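Local coordinates for BRO1 protein (Saccharomyces cerevisiae, PDB 1ZB1) that helps sort cargo proteins into the intralumenal vesicles of multivesicular bodies and recruits the deubiquitinase Doa4 to endosomes, at residues K20-K24 / K94-T98; E103-A107 / I238-W244; F133-A137 / N151-A155. All coordinates share one frame. Residue numbers count along the deposited sequence, not the author numbering.

This chain is the Bro1 domain, one piece of the longer sorting protein. No two contacts touch. Interaction 3 is a buried helix-helix contact, closest to the chain centre. Interaction 1 is also buried but lies about 29 Å from that centre; it joins the loop and first turn opening helix 23-34 to the lead-in and start of strand 97-100. Partly buried interaction 2 joins the loop after that strand to the loop and first turn opening helix 242-269. Phe97 of interaction 1 packs on helix 118-139, which carries 133-137. Met-aromatic packing marks interaction 1, tyrosine and serine chemistry interaction 2; interaction 3 combines Phe133 under a lysine chain, an asparagine and close alanines.

Interaction 1: residues K20-K24 / K94-T98; sequences KLDWK and KMDFT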
ATOM      1  N   LYS A  20       7.681  20.312 -15.412  1.00 19.51           N
ATOM      2  CA  LYS A  20       9.073  20.164 -15.804  1.00 20.36           C
ATOM      3  C   LYS A  20       9.899  21.227 -15.076  1.00 21.79           C
ATOM      4  O   LYS A  20       9.570  22.411 -15.105  1.00 21.12           O
ATOM      5  CB  LYS A  20       9.194  20.313 -17.324  1.00 24.14           C
ATOM      6  CG  LYS A  20      10.568  20.728 -17.831  1.00 28.22           C
ATOM      7  CD  LYS A  20      11.662  19.753 -17.445  1.00 32.35           C
ATOM      8  CE  LYS A  20      13.012  20.268 -17.955  1.00 35.57           C
ATOM      9  NZ  LYS A  20      14.160  19.451 -17.506  1.00 29.79           N
ATOM     10  N   LEU A  21      10.957  20.793 -14.403  1.00 21.35           N
ATOM     11  CA  LEU A  21      11.828  21.706 -13.668  1.00 22.00           C
ATOM     12  C   LEU A  21      13.177  21.765 -14.384  1.00 23.22           C
ATOM     13  O   LEU A  21      13.727  20.730 -14.761  1.00 22.42           O
ATOM     14  CB  LEU A  21      12.026  21.188 -12.244  1.00 19.52           C
ATOM     15  CG  LEU A  21      12.789  22.030 -11.221  1.00 23.30           C
ATOM     16  CD1 LEU A  21      11.883  23.139 -10.689  1.00 19.85           C
ATOM     17  CD2 LEU A  21      13.232  21.135 -10.065  1.00 21.79           C
ATOM     18  N   ASP A  22      13.713  22.963 -14.578  1.00 22.94           N
ATOM     19  CA  ASP A  22      15.004  23.087 -15.252  1.00 26.09           C
ATOM     20  C   ASP A  22      16.131  23.217 -14.233  1.00 24.93           C
ATOM     21  O   ASP A  22      16.443  24.318 -13.781  1.00 22.76           O
ATOM     22  CB  ASP A  22      15.004  24.300 -16.192  1.00 29.07           C
ATOM     23  CG  ASP A  22      16.278  24.397 -17.020  1.00 32.55           C
ATOM     24  OD1 ASP A  22      16.306  25.186 -17.987  1.00 34.64           O
ATOM     25  OD2 ASP A  22      17.255  23.688 -16.704  1.00 33.28           O
ATOM     26  N   TRP A  23      16.740  22.086 -13.872  1.00 24.34           N
ATOM     27  CA  TRP A  23      17.832  22.096 -12.907  1.00 23.79           C
ATOM     28  C   TRP A  23      19.045  22.874 -13.429  1.00 23.80           C
ATOM     29  O   TRP A  23      19.745  23.512 -12.651  1.00 22.64           O
ATOM     30  CB  TRP A  23      18.265  20.667 -12.544  1.00 22.13           C
ATOM     31  CG  TRP A  23      17.599  20.107 -11.308  1.00 21.05           C
ATOM     32  CD1 TRP A  23      16.622  19.154 -11.261  1.00 21.32           C
ATOM     33  CD2 TRP A  23      17.884  20.456  -9.947  1.00 19.61           C
ATOM     34  NE1 TRP A  23      16.283  18.882  -9.950  1.00 19.29           N
ATOM     35  CE2 TRP A  23      17.041  19.667  -9.125  1.00 19.93           C
ATOM     36  CE3 TRP A  23      18.771  21.356  -9.341  1.00 20.85           C
ATOM     37  CZ2 TRP A  23      17.061  19.753  -7.727  1.00 18.34           C
ATOM     38  CZ3 TRP A  23      18.789  21.439  -7.945  1.00 20.41           C
ATOM     39  CH2 TRP A  23      17.938  20.640  -7.159  1.00 21.20           C
ATOM     40  N   LYS A  24      19.297  22.812 -14.735  1.00 23.91           N
ATOM     41  CA  LYS A  24      20.431  23.529 -15.317  1.00 25.30           C
ATOM     42  C   LYS A  24      20.268  25.035 -15.121  1.00 26.58           C
ATOM     43  O   LYS A  24      21.136  25.697 -14.554  1.00 26.32           O
ATOM     44  CB  LYS A  24      20.565  23.201 -16.809  1.00 27.63           C
ATOM     45  CG  LYS A  24      20.815  21.727 -17.090  1.00 32.20           C
ATOM     46  CD  LYS A  24      20.810  21.408 -18.582  1.00 35.32           C
ATOM     47  CE  LYS A  24      22.036  21.968 -19.280  1.00 39.31           C
ATOM     48  NZ  LYS A  24      22.061  21.623 -20.733  1.00 44.53           N
ATOM     49  N   LYS A  94      15.994  28.239  -4.206  1.00 24.63           N
ATOM     50  CA  LYS A  94      14.782  28.771  -4.822  1.00 24.60           C
ATOM     51  C   LYS A  94      14.332  27.966  -6.039  1.00 22.99           C
ATOM     52  O   LYS A  94      13.914  28.535  -7.046  1.00 19.93           O
ATOM     53  CB  LYS A  94      14.987  30.233  -5.235  1.00 28.57           C
ATOM     54  CG  LYS A  94      15.368  31.164  -4.091  1.00 32.53           C
ATOM     55  CD  LYS A  94      14.279  31.226  -3.028  1.00 37.65           C
ATOM     56  CE  LYS A  94      14.699  32.116  -1.863  1.00 36.75           C
ATOM     57  NZ  LYS A  94      15.001  33.504  -2.308  1.00 41.70           N
ATOM     58  N   MET A  95      14.438  26.643  -5.955  1.00 20.89           N
ATOM     59  CA  MET A  95      13.998  25.791  -7.050  1.00 21.27           C
ATOM     60  C   MET A  95      12.476  25.803  -6.997  1.00 21.32           C
ATOM     61  O   MET A  95      11.892  25.650  -5.921  1.00 20.01           O
ATOM     62  CB  MET A  95      14.511  24.362  -6.860  1.00 20.91           C
ATOM     63  CG  MET A  95      16.029  24.242  -6.844  1.00 22.66           C
ATOM     64  SD  MET A  95      16.772  24.942  -8.318  1.00 24.35           S
ATOM     65  CE  MET A  95      16.047  23.907  -9.597  1.00 33.89           C
ATOM     66  N   ASP A  96      11.829  25.989  -8.142  1.00 19.40           N
ATOM     67  CA  ASP A  96      10.374  26.025  -8.163  1.00 19.99           C
ATOM     68  C   ASP A  96       9.728  24.640  -8.253  1.00 19.20           C
ATOM     69  O   ASP A  96       9.062  24.327  -9.233  1.00 18.41           O
ATOM     70  CB  ASP A  96       9.869  26.895  -9.321  1.00 22.68           C
ATOM     71  CG  ASP A  96      10.144  28.380  -9.110  1.00 26.84           C
ATOM     72  OD1 ASP A  96      10.130  28.846  -7.948  1.00 26.08           O
ATOM     73  OD2 ASP A  96      10.352  29.084 -10.118  1.00 27.11           O
ATOM     74  N   PHE A  97       9.925  23.828  -7.220  1.00 16.83           N
ATOM     75  CA  PHE A  97       9.346  22.486  -7.150  1.00 16.59           C
ATOM     76  C   PHE A  97       7.819  22.634  -7.202  1.00 17.03           C
ATOM     77  O   PHE A  97       7.206  23.190  -6.276  1.00 16.98           O
ATOM     78  CB  PHE A  97       9.762  21.814  -5.836  1.00 16.18           C
ATOM     79  CG  PHE A  97      11.259  21.658  -5.666  1.00 16.61           C
ATOM     80  CD1 PHE A  97      11.884  22.066  -4.489  1.00 16.74           C
ATOM     81  CD2 PHE A  97      12.028  21.039  -6.650  1.00 17.97           C
ATOM     82  CE1 PHE A  97      13.254  21.857  -4.289  1.00 18.05           C
ATOM     83  CE2 PHE A  97      13.398  20.822  -6.465  1.00 14.45           C
ATOM     84  CZ  PHE A  97      14.014  21.227  -5.287  1.00 16.09           C
ATOM     85  N   THR A  98       7.210  22.126  -8.269  1.00 16.48           N
ATOM     86  CA  THR A  98       5.767  22.249  -8.463  1.00 15.98           C
ATOM     87  C   THR A  98       5.051  20.910  -8.635  1.00 16.69           C
ATOM     88  O   THR A  98       5.274  20.191  -9.619  1.00 16.50           O
ATOM     89  CB  THR A  98       5.487  23.157  -9.694  1.00 13.58           C
ATOM     90  OG1 THR A  98       6.121  24.431  -9.492  1.00 16.59           O
ATOM     91  CG2 THR A  98       3.986  23.362  -9.904  1.00 14.04           C
TER
HETATM   92  O   HOH W   1       8.696  23.990 -12.433  1.00 23.70           O
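A methionine methyl group sits on the face of a tryptophan. Met95 CE is 4.0 Å from the centroid of the six-membered ring of Trp23, only 20° off the ring normal, which makes a CH-pi contact. Met95 SD is 4.5 Å from the same centroid in an oblique position, so the pair is also a Met-aromatic contact. Leu21 fills the space beside it. Its CD2 lies 4.0 Å from Met95 CE and 3.6 Å from Phe97 CE2. Its CD1 comes within 3.4 Å of the backbone O of Asp96. Phe97 offers its ring edge to Trp23, with CE2 4.0 Å from Trp23 CZ2. Its CA-to-CB bond points away, yet the ring swings back to the contact.

The contact joins two parts of the Bro1 domain, the loop and first turn of helix 23-34 and the lead-in to strand 97-100, half of a two-stranded antiparallel sheet with strand 112-115. Asp22 is the N-cap of the helix, and its OD2 accepts a hydrogen bond from Lys25 N. Asp96 is the centre of an inverse gamma turn, closed by a weak bond of 3.0 Å from Phe97 N to Met95 O.

No direct hydrogen bond crosses between the segments. A water lies 3.2 Å from Lys20 O and 3.2 Å from Asp96 O, within reach of both carbonyls. The indole NE1 of Trp23 bonds to the hydroxyl of Tyr75 in helix 65-86. Leu21 and Trp23 also pack on Arg56 of helix 46-58, while Phe97 reaches Leu118 and Phe120 of helix 118-139.

Interaction 2: residues E103-A107 / I238-W244; sequences EYSSA and IYGEPKW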
ATOM      1  N   GLU A 103      -5.017  12.780  -8.946  1.00 25.90           N
ATOM      2  CA  GLU A 103      -6.371  12.904  -9.477  1.00 31.63           C
ATOM      3  C   GLU A 103      -7.192  11.620  -9.407  1.00 35.15           C
ATOM      4  O   GLU A 103      -7.035  10.732 -10.242  1.00 35.55           O
ATOM      5  CB  GLU A 103      -6.314  13.400 -10.924  1.00 32.41           C
ATOM      6  CG  GLU A 103      -5.815  14.825 -11.050  1.00 38.89           C
ATOM      7  CD  GLU A 103      -5.712  15.305 -12.488  1.00 41.22           C
ATOM      8  OE1 GLU A 103      -5.564  16.528 -12.685  1.00 43.39           O
ATOM      9  OE2 GLU A 103      -5.770  14.468 -13.415  1.00 44.19           O
ATOM     10  N   TYR A 104      -8.067  11.519  -8.411  1.00 38.38           N
ATOM     11  CA  TYR A 104      -8.909  10.334  -8.277  1.00 42.74           C
ATOM     12  C   TYR A 104     -10.260  10.581  -8.937  1.00 47.66           C
ATOM     13  O   TYR A 104     -10.510  10.146 -10.062  1.00 48.88           O
ATOM     14  CB  TYR A 104      -9.137   9.978  -6.804  1.00 40.42           C
ATOM     15  CG  TYR A 104      -7.887   9.656  -6.019  1.00 37.39           C
ATOM     16  CD1 TYR A 104      -7.290  10.615  -5.211  1.00 37.64           C
ATOM     17  CD2 TYR A 104      -7.308   8.384  -6.073  1.00 37.17           C
ATOM     18  CE1 TYR A 104      -6.155  10.326  -4.471  1.00 37.27           C
ATOM     19  CE2 TYR A 104      -6.163   8.081  -5.333  1.00 35.26           C
ATOM     20  CZ  TYR A 104      -5.595   9.062  -4.534  1.00 36.84           C
ATOM     21  OH  TYR A 104      -4.473   8.793  -3.786  1.00 37.37           O
ATOM     22  N   SER A 105     -11.127  11.281  -8.216  1.00 52.68           N
ATOM     23  CA  SER A 105     -12.464  11.613  -8.692  1.00 57.30           C
ATOM     24  C   SER A 105     -12.990  12.745  -7.823  1.00 60.14           C
ATOM     25  O   SER A 105     -13.311  13.831  -8.314  1.00 61.39           O
ATOM     26  CB  SER A 105     -13.399  10.404  -8.570  1.00 57.38           C
ATOM     27  OG  SER A 105     -13.015   9.354  -9.442  1.00 57.83           O
ATOM     28  N   SER A 106     -13.060  12.478  -6.524  1.00 63.03           N
ATOM     29  CA  SER A 106     -13.546  13.450  -5.555  1.00 65.28           C
ATOM     30  C   SER A 106     -12.572  14.614  -5.387  1.00 66.67           C
ATOM     31  O   SER A 106     -12.980  15.728  -5.059  1.00 67.49           O
ATOM     32  CB  SER A 106     -13.782  12.766  -4.203  1.00 65.74           C
ATOM     33  OG  SER A 106     -14.735  11.721  -4.317  1.00 65.04           O
ATOM     34  N   ALA A 107     -11.288  14.352  -5.615  1.00 67.55           N
ATOM     35  CA  ALA A 107     -10.261  15.384  -5.491  1.00 68.22           C
ATOM     36  C   ALA A 107     -10.381  16.416  -6.619  1.00 68.45           C
ATOM     37  O   ALA A 107     -11.209  16.270  -7.521  1.00 68.33           O
ATOM     38  CB  ALA A 107      -8.873  14.744  -5.509  1.00 67.87           C
ATOM     39  N   ILE A 238     -14.498  11.208   1.104  1.00 52.04           N
ATOM     40  CA  ILE A 238     -13.415  10.296   1.452  1.00 48.74           C
ATOM     41  C   ILE A 238     -12.228  10.604   0.541  1.00 46.83           C
ATOM     42  O   ILE A 238     -12.409  10.984  -0.615  1.00 45.82           O
ATOM     43  CB  ILE A 238     -13.850   8.819   1.287  1.00 49.48           C
ATOM     44  CG1 ILE A 238     -14.993   8.512   2.262  1.00 49.92           C
ATOM     45  CG2 ILE A 238     -12.666   7.886   1.540  1.00 48.55           C
ATOM     46  CD1 ILE A 238     -15.441   7.068   2.269  1.00 48.75           C
ATOM     47  N   TYR A 239     -11.020  10.433   1.065  1.00 44.50           N
ATOM     48  CA  TYR A 239      -9.799  10.732   0.322  1.00 42.79           C
ATOM     49  C   TYR A 239      -9.573  10.123  -1.073  1.00 42.67           C
ATOM     50  O   TYR A 239      -9.437  10.858  -2.056  1.00 46.57           O
ATOM     51  CB  TYR A 239      -8.578  10.431   1.200  1.00 39.52           C
ATOM     52  CG  TYR A 239      -7.273  10.512   0.442  1.00 35.98           C
ATOM     53  CD1 TYR A 239      -6.883  11.693  -0.191  1.00 33.35           C
ATOM     54  CD2 TYR A 239      -6.462   9.390   0.302  1.00 34.40           C
ATOM     55  CE1 TYR A 239      -5.717  11.747  -0.958  1.00 30.99           C
ATOM     56  CE2 TYR A 239      -5.300   9.433  -0.459  1.00 31.40           C
ATOM     57  CZ  TYR A 239      -4.936  10.613  -1.088  1.00 29.32           C
ATOM     58  OH  TYR A 239      -3.813  10.638  -1.865  1.00 26.04           O
ATOM     59  N   GLY A 240      -9.522   8.800  -1.170  1.00 41.07           N
ATOM     60  CA  GLY A 240      -9.260   8.178  -2.464  1.00 38.07           C
ATOM     61  C   GLY A 240     -10.409   8.053  -3.448  1.00 37.04           C
ATOM     62  O   GLY A 240     -11.017   9.044  -3.856  1.00 35.60           O
ATOM     63  N   GLU A 241     -10.684   6.818  -3.854  1.00 35.54           N
ATOM     64  CA  GLU A 241     -11.765   6.528  -4.785  1.00 35.23           C
ATOM     65  C   GLU A 241     -12.995   6.121  -3.989  1.00 35.22           C
ATOM     66  O   GLU A 241     -12.904   5.314  -3.059  1.00 34.54           O
ATOM     67  CB  GLU A 241     -11.368   5.382  -5.721  1.00 36.35           C
ATOM     68  CG  GLU A 241     -10.171   5.688  -6.595  1.00 38.85           C
ATOM     69  CD  GLU A 241     -10.497   6.665  -7.709  1.00 41.70           C
ATOM     70  OE1 GLU A 241     -11.420   7.485  -7.531  1.00 43.34           O
ATOM     71  OE2 GLU A 241      -9.821   6.620  -8.758  1.00 43.07           O
ATOM     72  N   PRO A 242     -14.163   6.680  -4.334  1.00 35.63           N
ATOM     73  CA  PRO A 242     -15.404   6.351  -3.631  1.00 35.87           C
ATOM     74  C   PRO A 242     -15.674   4.844  -3.615  1.00 34.97           C
ATOM     75  O   PRO A 242     -16.161   4.300  -2.623  1.00 35.39           O
ATOM     76  CB  PRO A 242     -16.455   7.120  -4.426  1.00 36.86           C
ATOM     77  CG  PRO A 242     -15.703   8.322  -4.875  1.00 37.28           C
ATOM     78  CD  PRO A 242     -14.395   7.730  -5.340  1.00 36.04           C
ATOM     79  N   LYS A 243     -15.340   4.178  -4.716  1.00 34.39           N
ATOM     80  CA  LYS A 243     -15.548   2.736  -4.853  1.00 35.31           C
ATOM     81  C   LYS A 243     -14.847   1.877  -3.796  1.00 32.96           C
ATOM     82  O   LYS A 243     -15.303   0.775  -3.490  1.00 31.28           O
ATOM     83  CB  LYS A 243     -15.083   2.270  -6.234  1.00 37.21           C
ATOM     84  CG  LYS A 243     -15.945   2.742  -7.386  1.00 42.06           C
ATOM     85  CD  LYS A 243     -15.289   2.415  -8.723  1.00 44.15           C
ATOM     86  CE  LYS A 243     -14.941   0.938  -8.832  1.00 44.97           C
ATOM     87  NZ  LYS A 243     -14.260   0.618 -10.118  1.00 45.84           N
ATOM     88  N   TRP A 244     -13.744   2.375  -3.243  1.00 30.75           N
ATOM     89  CA  TRP A 244     -12.984   1.619  -2.248  1.00 28.59           C
ATOM     90  C   TRP A 244     -13.728   1.309  -0.956  1.00 29.33           C
ATOM     91  O   TRP A 244     -13.540   0.243  -0.361  1.00 27.87           O
ATOM     92  CB  TRP A 244     -11.684   2.351  -1.888  1.00 26.85           C
ATOM     93  CG  TRP A 244     -10.730   2.532  -3.027  1.00 25.30           C
ATOM     94  CD1 TRP A 244     -10.773   1.916  -4.247  1.00 24.80           C
ATOM     95  CD2 TRP A 244      -9.561   3.358  -3.034  1.00 25.77           C
ATOM     96  NE1 TRP A 244      -9.699   2.308  -5.012  1.00 25.27           N
ATOM     97  CE2 TRP A 244      -8.939   3.193  -4.292  1.00 25.45           C
ATOM     98  CE3 TRP A 244      -8.978   4.224  -2.099  1.00 25.72           C
ATOM     99  CZ2 TRP A 244      -7.760   3.859  -4.640  1.00 25.10           C
ATOM    100  CZ3 TRP A 244      -7.805   4.889  -2.444  1.00 26.56           C
ATOM    101  CH2 TRP A 244      -7.208   4.702  -3.706  1.00 28.13           C
TER
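Residues 103-107 have no regular structure and are part of the loop between strands 97-100 and 112-115. Residues 238-241 are a loop that leads into helix 242-269, whose first turn also takes part. The backbones come closest at Tyr104 and Glu241, whose CA atoms are 5.9 Å apart. Gly240 lies flat against the Tyr104 ring: its CA is 4.0 Å from the ring centroid and 5° off the normal, a CH-pi contact. A CB at Gly240 would clash with the Trp244 ring.

Tyr104 is the centre of an aromatic cluster with Tyr239 and Trp244. Its edge meets the face of Tyr239 in a T-shaped pair, with centroids 5.1 Å apart and planes at 76°. Tyr104 CE2 is 3.9 Å from Trp244 CH2, with those two rings oblique. Tyr104 OH and Tyr239 OH are 2.7 Å apart, and Tyr239 OH also bonds to Asp173. Phe11 stacks on Trp244. Towards the surface, Ser105 OG is 3.1 Å from Glu241 OE1, but its hydrogen bond is to Tyr104 O, at 2.7 Å. Ser106 OG packs on Pro242 CG at 3.6 Å.

Within the Bro1 domain the contact packs the long loop of the two-stranded hairpin against the start of helix 242-269. It is held mainly by aromatic and CH-pi packing round Tyr104, with the buried carbonyl of Gly240 left without a partner.

Interaction 3: residues F133-A137 / N151-A155; sequences FTQIA and NLTKA
Two alpha-helical segments, 133-137 of helix 118-139 and 151-155 of helix 146-165, run antiparallel. Their axes approach to 7.9 Å, with 166° between N-to-C directions. The register pairs Phe133 with Ala155 (CA to CA 5.3 Å) and Thr134 with Leu152 (5.6 Å).

Phe133 points toward the partner helix with chi1 at -84° (m) and chi2 at -54°. Lys154 CB lies over its ring face, 3.8 Å from the centroid and 3° off the normal, a CH-pi contact. The ring edge faces Asn151, with CD1 3.4 Å from OD1. Phe133 CB is 3.9 Å from Ala155 CB. Thr134 (p) has CG2 3.5 Å from Ala155 CB, while its OG1 bonds to Val131 O. Ile136 (m, t) puts CG2 3.5 Å from Asn151 ND2, and that nitrogen donates to Asn147 O. Ala137 CB packs 3.9 Å from Asn151 CB and 3.8 Å from Leu152 CG. Asn151 is m with chi2 -74°; Leu152 is m, t; Lys154 is m, t, t, t and its end leads away.

Consecutive antiparallel helices form a helical hairpin, in keeping with the TPR-like architecture of the Bro1 domain. Helix 176-198 packs beside it, through Cys186 against Thr134 and Ala155. No hydrogen bond joins the two segments; just outside 151-155, Ser148 OG bonds to Ala137 O. Alanines let the helices come close, so cohesion between these segments rests on van der Waals packing and one CH-pi contact.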
ATOM      1  N   PHE A 133       5.445   1.069  -6.382  1.00 15.21           N
ATOM      2  CA  PHE A 133       5.597  -0.283  -5.862  1.00 15.89           C
ATOM      3  C   PHE A 133       4.263  -1.033  -6.015  1.00 16.23           C
ATOM      4  O   PHE A 133       4.259  -2.224  -6.311  1.00 15.57           O
ATOM      5  CB  PHE A 133       6.025  -0.281  -4.385  1.00 13.72           C
ATOM      6  CG  PHE A 133       7.515  -0.141  -4.172  1.00 15.61           C
ATOM      7  CD1 PHE A 133       8.416  -1.017  -4.795  1.00 15.47           C
ATOM      8  CD2 PHE A 133       8.018   0.841  -3.321  1.00 15.17           C
ATOM      9  CE1 PHE A 133       9.787  -0.917  -4.569  1.00 16.12           C
ATOM     10  CE2 PHE A 133       9.397   0.953  -3.083  1.00 17.13           C
ATOM     11  CZ  PHE A 133      10.283   0.072  -3.708  1.00 18.43           C
ATOM     12  N   THR A 134       3.133  -0.350  -5.821  1.00 18.24           N
ATOM     13  CA  THR A 134       1.845  -1.030  -5.983  1.00 16.00           C
ATOM     14  C   THR A 134       1.578  -1.331  -7.459  1.00 19.18           C
ATOM     15  O   THR A 134       0.889  -2.303  -7.787  1.00 19.38           O
ATOM     16  CB  THR A 134       0.648  -0.216  -5.394  1.00 17.54           C
ATOM     17  OG1 THR A 134       0.377   0.932  -6.210  1.00 16.66           O
ATOM     18  CG2 THR A 134       0.964   0.233  -3.965  1.00 13.61           C
ATOM     19  N   GLN A 135       2.129  -0.517  -8.356  1.00 18.96           N
ATOM     20  CA  GLN A 135       1.936  -0.757  -9.787  1.00 18.83           C
ATOM     21  C   GLN A 135       2.766  -1.961 -10.236  1.00 19.56           C
ATOM     22  O   GLN A 135       2.344  -2.728 -11.107  1.00 20.02           O
ATOM     23  CB  GLN A 135       2.311   0.487 -10.595  1.00 21.06           C
ATOM     24  CG  GLN A 135       1.452   1.707 -10.249  1.00 20.22           C
ATOM     25  CD  GLN A 135       1.827   2.946 -11.041  1.00 21.00           C
ATOM     26  OE1 GLN A 135       3.003   3.215 -11.275  1.00 21.39           O
ATOM     27  NE2 GLN A 135       0.822   3.722 -11.438  1.00 20.96           N
ATOM     28  N   ILE A 136       3.938  -2.134  -9.632  1.00 17.15           N
ATOM     29  CA  ILE A 136       4.790  -3.267  -9.972  1.00 20.03           C
ATOM     30  C   ILE A 136       4.074  -4.535  -9.497  1.00 20.20           C
ATOM     31  O   ILE A 136       4.043  -5.539 -10.206  1.00 20.68           O
ATOM     32  CB  ILE A 136       6.192  -3.145  -9.298  1.00 18.95           C
ATOM     33  CG1 ILE A 136       6.946  -1.939  -9.880  1.00 17.10           C
ATOM     34  CG2 ILE A 136       7.010  -4.425  -9.534  1.00 20.09           C
ATOM     35  CD1 ILE A 136       8.282  -1.628  -9.185  1.00 14.64           C
ATOM     36  N   ALA A 137       3.474  -4.472  -8.308  1.00 20.58           N
ATOM     37  CA  ALA A 137       2.749  -5.610  -7.750  1.00 20.02           C
ATOM     38  C   ALA A 137       1.577  -5.982  -8.651  1.00 23.27           C
ATOM     39  O   ALA A 137       1.320  -7.161  -8.891  1.00 23.34           O
ATOM     40  CB  ALA A 137       2.235  -5.282  -6.346  1.00 19.39           C
ATOM     41  N   ASN A 151       6.329  -6.491  -3.209  1.00 18.94           N
ATOM     42  CA  ASN A 151       6.200  -5.102  -3.631  1.00 20.80           C
ATOM     43  C   ASN A 151       5.132  -4.334  -2.845  1.00 18.82           C
ATOM     44  O   ASN A 151       5.297  -3.147  -2.566  1.00 21.21           O
ATOM     45  CB  ASN A 151       5.949  -5.035  -5.144  1.00 19.80           C
ATOM     46  CG  ASN A 151       7.246  -5.121  -5.947  1.00 24.44           C
ATOM     47  OD1 ASN A 151       8.021  -4.163  -5.995  1.00 22.99           O
ATOM     48  ND2 ASN A 151       7.498  -6.277  -6.560  1.00 22.08           N
ATOM     49  N   LEU A 152       4.043  -5.000  -2.480  1.00 19.01           N
ATOM     50  CA  LEU A 152       3.008  -4.339  -1.680  1.00 19.10           C
ATOM     51  C   LEU A 152       3.571  -4.081  -0.280  1.00 19.29           C
ATOM     52  O   LEU A 152       3.217  -3.102   0.380  1.00 17.94           O
ATOM     53  CB  LEU A 152       1.754  -5.211  -1.592  1.00 20.51           C
ATOM     54  CG  LEU A 152       0.871  -5.237  -2.849  1.00 23.76           C
ATOM     55  CD1 LEU A 152      -0.181  -6.324  -2.720  1.00 22.81           C
ATOM     56  CD2 LEU A 152       0.204  -3.873  -3.040  1.00 24.81           C
ATOM     57  N   THR A 153       4.457  -4.965   0.168  1.00 18.43           N
ATOM     58  CA  THR A 153       5.076  -4.818   1.476  1.00 18.79           C
ATOM     59  C   THR A 153       5.955  -3.567   1.474  1.00 19.78           C
ATOM     60  O   THR A 153       5.950  -2.796   2.440  1.00 20.69           O
ATOM     61  CB  THR A 153       5.924  -6.073   1.833  1.00 19.95           C
ATOM     62  OG1 THR A 153       5.046  -7.194   2.023  1.00 19.93           O
ATOM     63  CG2 THR A 153       6.728  -5.847   3.113  1.00 20.34           C
ATOM     64  N   LYS A 154       6.697  -3.352   0.389  1.00 17.47           N
ATOM     65  CA  LYS A 154       7.541  -2.163   0.306  1.00 19.04           C
ATOM     66  C   LYS A 154       6.682  -0.897   0.213  1.00 18.29           C
ATOM     67  O   LYS A 154       7.021   0.137   0.803  1.00 18.33           O
ATOM     68  CB  LYS A 154       8.499  -2.260  -0.892  1.00 19.01           C
ATOM     69  CG  LYS A 154       9.628  -3.260  -0.682  1.00 20.78           C
ATOM     70  CD  LYS A 154      10.529  -3.363  -1.897  1.00 23.80           C
ATOM     71  CE  LYS A 154      11.687  -4.311  -1.644  1.00 28.68           C
ATOM     72  NZ  LYS A 154      12.536  -4.477  -2.864  1.00 29.31           N
ATOM     73  N   ALA A 155       5.571  -0.967  -0.516  1.00 17.22           N
ATOM     74  CA  ALA A 155       4.690   0.200  -0.627  1.00 16.53           C
ATOM     75  C   ALA A 155       4.247   0.583   0.783  1.00 17.96           C
ATOM     76  O   ALA A 155       4.276   1.755   1.155  1.00 16.22           O
ATOM     77  CB  ALA A 155       3.472  -0.123  -1.497  1.00 13.55           C
TER